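Local coordinates for protein 3-hydroxy-3-methylglutaryl-CoA lyase (PDB 6NDS) that belongs to the HMGL-like family of TIM-barrel lyases and holds coenzyme A and a zinc ion, at residues K94-A99 against E138-K143; T287-A290 against H294-P297. One frame throughout, in Å; residues are numbered along the deposited sequence.

Contact 1: residues K94-A99 against E138-K143. With COA (coenzyme A), chain B.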
loop_
_atom_site.group_PDB
_atom_site.type_symbol
_atom_site.label_atom_id
_atom_site.label_comp_id
_atom_site.label_asym_id
_atom_site.label_seq_id
_atom_site.Cartn_x
_atom_site.Cartn_y
_atom_site.Cartn_z
ATOM N N LYS A 94 16.926 10.046 32.261
ATOM C CA LYS A 94 16.239 11.312 32.504
ATOM C C LYS A 94 14.815 11.279 31.960
ATOM O O LYS A 94 13.879 11.729 32.632
ATOM C CB LYS A 94 17.021 12.466 31.882
ATOM N N GLY A 95 14.637 10.737 30.754
ATOM C CA GLY A 95 13.300 10.632 30.184
ATOM C C GLY A 95 12.412 9.659 30.937
ATOM O O GLY A 95 11.219 9.910 31.119
ATOM N N ALA A 96 12.980 8.537 31.384
ATOM C CA ALA A 96 12.216 7.583 32.186
ATOM C C ALA A 96 11.677 8.234 33.455
ATOM O O ALA A 96 10.516 8.022 33.831
ATOM C CB ALA A 96 13.091 6.376 32.532
ATOM N N LEU A 97 12.508 9.032 34.129
ATOM C CA LEU A 97 12.075 9.666 35.369
ATOM C C LEU A 97 10.980 10.694 35.107
ATOM O O LEU A 97 10.031 10.804 35.892
ATOM C CB LEU A 97 13.272 10.308 36.072
ATOM C CG LEU A 97 14.254 9.275 36.624
ATOM C CD1 LEU A 97 15.508 9.930 37.180
ATOM C CD2 LEU A 97 13.577 8.423 37.687
ATOM N N ARG A 98 11.099 11.447 34.008
ATOM C CA ARG A 98 10.040 12.370 33.605
ATOM C C ARG A 98 8.742 11.622 33.339
ATOM O O ARG A 98 7.665 12.062 33.756
ATOM C CB ARG A 98 10.448 13.146 32.343
ATOM C CG ARG A 98 11.563 14.192 32.496
ATOM C CD ARG A 98 11.988 14.730 31.115
ATOM N NE ARG A 98 10.867 15.325 30.381
ATOM C CZ ARG A 98 10.803 15.451 29.054
ATOM N NH1 ARG A 98 11.792 15.012 28.287
ATOM N NH2 ARG A 98 9.738 16.010 28.489
ATOM N N ALA A 99 8.830 10.491 32.634
ATOM C CA ALA A 99 7.631 9.739 32.276
ATOM C C ALA A 99 6.926 9.198 33.513
ATOM O O ALA A 99 5.690 9.206 33.583
ATOM C CB ALA A 99 7.998 8.598 31.320
ATOM N N GLU A 138 16.879 -0.833 37.004
ATOM C CA GLU A 138 17.305 -0.939 38.397
ATOM C C GLU A 138 16.518 0.011 39.291
ATOM O O GLU A 138 16.166 -0.339 40.422
ATOM C CB GLU A 138 18.806 -0.670 38.511
ATOM N N GLN A 139 16.204 1.206 38.793
ATOM C CA GLN A 139 15.525 2.197 39.618
ATOM C C GLN A 139 14.008 2.083 39.579
ATOM O O GLN A 139 13.353 2.370 40.586
ATOM C CB GLN A 139 15.924 3.611 39.187
ATOM C CG GLN A 139 17.406 3.922 39.365
ATOM C CD GLN A 139 17.712 5.407 39.231
ATOM O OE1 GLN A 139 16.806 6.244 39.232
ATOM N NE2 GLN A 139 18.996 5.741 39.122
ATOM N N LEU A 140 13.429 1.672 38.452
ATOM C CA LEU A 140 11.992 1.790 38.253
ATOM C C LEU A 140 11.258 0.466 38.103
ATOM O O LEU A 140 10.030 0.483 37.957
ATOM C CB LEU A 140 11.704 2.658 37.022
ATOM C CG LEU A 140 12.310 4.060 37.060
ATOM C CD1 LEU A 140 12.040 4.781 35.755
ATOM C CD2 LEU A 140 11.744 4.838 38.237
ATOM N N GLN A 141 11.952 -0.669 38.114
ATOM C CA GLN A 141 11.258 -1.949 38.053
ATOM C C GLN A 141 10.313 -2.075 39.239
ATOM O O GLN A 141 10.659 -1.727 40.371
ATOM C CB GLN A 141 12.254 -3.109 38.046
ATOM N N GLY A 142 9.100 -2.554 38.974
ATOM C CA GLY A 142 8.078 -2.609 39.998
ATOM C C GLY A 142 7.341 -1.310 40.229
ATOM O O GLY A 142 6.347 -1.305 40.964
ATOM N N LYS A 143 7.795 -0.206 39.635
ATOM C CA LYS A 143 7.087 1.063 39.689
ATOM C C LYS A 143 6.412 1.416 38.374
ATOM O O LYS A 143 5.622 2.365 38.337
ATOM C CB LYS A 143 8.048 2.195 40.086
HETATM N N1A COA B . 14.461 14.694 28.071
HETATM C C2A COA B . 14.741 15.997 28.211
HETATM N N3A COA B . 15.918 16.594 28.389
HETATM C C4A COA B . 16.908 15.687 28.410
HETATM C C5A COA B . 16.786 14.321 28.270
HETATM C C6A COA B . 15.488 13.806 28.090
HETATM N N6A COA B . 15.224 12.510 27.954
HETATM N N7A COA B . 18.032 13.715 28.350
HETATM C C8A COA B . 18.873 14.709 28.530
HETATM N N9A COA B . 18.247 15.931 28.574
HETATM C C1B COA B . 18.859 17.245 28.788
HETATM C C2B COA B . 19.669 17.360 30.078
HETATM O O2B COA B . 18.901 17.564 31.244
HETATM C C3B COA B . 20.580 18.527 29.709
HETATM O O3B COA B . 19.843 19.744 29.670
HETATM P P3B COA B . 20.841 21.015 29.773
HETATM O O7A COA B . 21.364 21.314 28.380
HETATM O O8A COA B . 21.950 20.593 30.719
HETATM O O9A COA B . 20.017 22.157 30.337
HETATM C C4B COA B . 20.994 18.063 28.324
HETATM O O4B COA B . 19.770 17.527 27.748
HETATM C C5B COA B . 22.007 16.951 28.393
HETATM O O5B COA B . 22.394 16.574 27.064
HETATM P P1A COA B . 23.062 15.133 26.892
HETATM O O1A COA B . 22.735 14.271 28.065
HETATM O O2A COA B . 24.481 15.283 26.450
HETATM O O3A COA B . 22.174 14.622 25.663
HETATM P P2A COA B . 22.149 15.034 24.120
HETATM O O4A COA B . 23.345 14.440 23.453
HETATM O O5A COA B . 21.896 16.499 23.979
HETATM O O6A COA B . 20.815 14.267 23.663
HETATM C CBP COA B . 19.214 12.503 23.824
HETATM C CCP COA B . 20.699 12.841 23.893
HETATM C CDP COA B . 19.014 10.984 23.871
HETATM C CEP COA B . 18.500 13.139 25.022
HETATM C CAP COA B . 18.671 13.077 22.513
HETATM O OAP COA B . 19.495 12.639 21.442
HETATM C C9P COA B . 17.235 12.673 22.223
HETATM O O9P COA B . 16.310 13.143 22.879
HETATM N N8P COA B . 17.053 11.814 21.232
HETATM C C7P COA B . 15.755 11.234 20.911
HETATM C C6P COA B . 15.239 11.743 19.590
HETATM C C5P COA B . 13.972 11.030 19.169
HETATM O O5P COA B . 13.025 10.918 19.946
HETATM N N4P COA B . 13.942 10.551 17.920
HETATM C C3P COA B . 12.754 9.995 17.286
HETATM C C2P COA B . 12.201 8.809 18.038
HETATM S S1P COA B . 13.461 7.540 18.323
#

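Contact 2: residues T287-A290 against H294-P297. With ACT (acetate ion), chain F.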
loop_
_atom_site.group_PDB
_atom_site.type_symbol
_atom_site.label_atom_id
_atom_site.label_comp_id
_atom_site.label_asym_id
_atom_site.label_seq_id
_atom_site.Cartn_x
_atom_site.Cartn_y
_atom_site.Cartn_z
ATOM N N THR A 287 -10.729 14.854 10.093
ATOM C CA THR A 287 -10.509 16.150 10.725
ATOM C C THR A 287 -9.050 16.576 10.698
ATOM O O THR A 287 -8.758 17.718 11.062
ATOM C CB THR A 287 -11.001 16.148 12.187
ATOM O OG1 THR A 287 -10.101 15.397 13.016
ATOM C CG2 THR A 287 -12.409 15.561 12.278
ATOM N N LEU A 288 -8.129 15.696 10.270
ATOM C CA LEU A 288 -6.711 16.051 10.323
ATOM C C LEU A 288 -6.310 17.185 9.375
ATOM O O LEU A 288 -5.511 18.044 9.774
ATOM C CB LEU A 288 -5.843 14.819 10.057
ATOM C CG LEU A 288 -5.791 13.778 11.170
ATOM C CD1 LEU A 288 -5.002 12.557 10.692
ATOM C CD2 LEU A 288 -5.157 14.374 12.438
ATOM N N PRO A 289 -6.798 17.240 8.127
ATOM C CA PRO A 289 -6.391 18.365 7.265
ATOM C C PRO A 289 -6.681 19.720 7.882
ATOM O O PRO A 289 -5.857 20.636 7.771
ATOM C CB PRO A 289 -7.194 18.133 5.978
ATOM C CG PRO A 289 -7.359 16.660 5.933
ATOM C CD PRO A 289 -7.569 16.238 7.370
ATOM N N ALA A 290 -7.828 19.869 8.551
ATOM C CA ALA A 290 -8.129 21.138 9.200
ATOM C C ALA A 290 -7.185 21.407 10.365
ATOM O O ALA A 290 -6.852 22.569 10.639
ATOM C CB ALA A 290 -9.583 21.146 9.676
ATOM N N HIS A 294 -2.778 20.417 5.931
ATOM C CA HIS A 294 -2.433 19.679 4.724
ATOM C C HIS A 294 -3.135 18.333 4.776
ATOM O O HIS A 294 -3.584 17.890 5.837
ATOM C CB HIS A 294 -0.915 19.508 4.585
ATOM C CG HIS A 294 -0.284 18.794 5.741
ATOM N ND1 HIS A 294 -0.311 17.426 5.871
ATOM C CD2 HIS A 294 0.387 19.265 6.819
ATOM C CE1 HIS A 294 0.309 17.078 6.986
ATOM N NE2 HIS A 294 0.748 18.176 7.577
ATOM N N ASP A 295 -3.239 17.688 3.614
ATOM C CA ASP A 295 -3.810 16.346 3.576
ATOM C C ASP A 295 -2.788 15.318 4.049
ATOM O O ASP A 295 -1.586 15.585 4.114
ATOM C CB ASP A 295 -4.285 15.995 2.165
ATOM C CG ASP A 295 -5.485 16.817 1.733
ATOM O OD1 ASP A 295 -5.485 17.308 0.584
ATOM O OD2 ASP A 295 -6.419 16.986 2.545
ATOM N N THR A 296 -3.279 14.130 4.391
ATOM C CA THR A 296 -2.450 13.065 4.935
ATOM C C THR A 296 -2.562 11.827 4.056
ATOM O O THR A 296 -3.526 11.683 3.295
ATOM C CB THR A 296 -2.846 12.717 6.382
ATOM O OG1 THR A 296 -3.970 11.826 6.389
ATOM C CG2 THR A 296 -3.182 13.976 7.182
ATOM N N PRO A 297 -1.588 10.900 4.135
ATOM C CA PRO A 297 -1.597 9.700 3.261
ATOM C C PRO A 297 -2.508 8.599 3.788
ATOM O O PRO A 297 -2.071 7.527 4.235
ATOM C CB PRO A 297 -0.124 9.272 3.264
ATOM C CG PRO A 297 0.618 10.248 4.109
ATOM C CD PRO A 297 -0.362 10.975 4.946
HETATM C C ACT F . -7.033 13.389 4.098
HETATM O O ACT F . -6.038 14.125 4.324
HETATM O OXT ACT F . -8.101 13.269 4.763
HETATM C CH3 ACT F . -6.913 12.514 2.826
#

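Contact 1: residues K94-A99 against E138-K143
The flat carboxamide of Q139 presents OE1 to a methyl of L97, with OE1 and CD2 4.2 Å apart, and the two side chains run at about a right angle. This touch is no polar bond; NE2 of Q139 is bonded to E135. The second flat group, the R98 guanidinium, serves coenzyme A. At its edge, near its plane, lies the adenine, and NH1 of R98 gives a weak hydrogen bond of 2.7 Å to N1A, bent to 127° at the hydrogen. The two planes stand roughly perpendicular, so the groups meet edge to edge without stacking. A bend in the arginine chain at chi3 (58°) turns the guanidinium to this position, and V60 O is a second acceptor for NH1. K94 CB sits above the adenine plane just beyond the C5A-N7A edge, 3.9 Å from N7A. G95 N comes within 3.4 Å of N6A, while its hydrogen bond goes to N92 OD1, which also bonds coenzyme A.

Away from the ligand the helices 93-101 and 126-140 meet through methyl groups. L140 divides its branches: CD1 rests on A96 CB at 3.7 Å and CD2 reaches L97 CD2 at 4.1 Å. L97 has CG anti to its carbonyl carbon (chi1 -69°), an arrangement that brings CD2 toward the second helix. L107 of strand 106-112 touches both A96 and L140. After L140 the chain turns, K143 N bonding L140 O (2.9 Å) across Q141 and G142, whose backbone angles fit a type II turn.

No hydrogen bond crosses between the segments, and only 144 Å² is buried. The chemistry divides: from 94-99 the adenine receives R98's weak hydrogen bond and close approaches of K94 CB and G95 N; 94-99 and 138-140 meet by van der Waals contacts, mostly between methyls.

Contact 2: residues T287-A290 against H294-P297
P289 and D295 meet with their side chains at about a right angle: CG of the proline ring lies 3.5 Å from OD2. The aspartate's CB leads off from the proline, but with CG anti to the carbonyl carbon (chi1 -68°) the carboxylate swings back to it. T296 holds OG1 between its backbone N and carbonyl carbon (chi1 82°), where it bonds G243 O; CG2 is thereby directed at L288, 4.0 Å from CB. The imidazole of H294 folds over its own chain, and ND1 donates to D295 O at 2.8 Å, nearly straight at 176°. That oxygen lies in the ring plane, although the donor stands above the carbonyl plane. NE2 bonds E30, so both ring nitrogens fix the rotation of the ring.

Between the backbones, P289 CA makes a CA-H...O contact of 3.2 Å with H294 O, a buried oxygen with no polar partner in the model. An acetate ion, probably from the crystallisation liquor, accepts from T296 N (2.8 Å). Bonds to E30 and G243 and the contacts of L288 with L242 and L245 tie the start of helix 288-292 and the loop that follows it toward helix 299-303 to loops of the TIM barrel.

How the contacts relate
Contacts 1 and 2 share no helix or strand and lie on opposite sides of the chain's centre, 36 Å apart between centres and about 22 Å between nearest atoms. Both are partly buried, each with its centre 20 Å from that of the chain. Contact 1 joins two helices distant in sequence, beside strands 85-90 and 106-112 of the barrel, and has no hydrogen bond across it and is mainly apolar, while its other side serves coenzyme A. Contact 2 is local, folding a loop back on the short helix just before it; there a carbon donor and a carboxylate accompany the methyl packing, and the bound group is an acetate ion, probably from the crystallisation liquor.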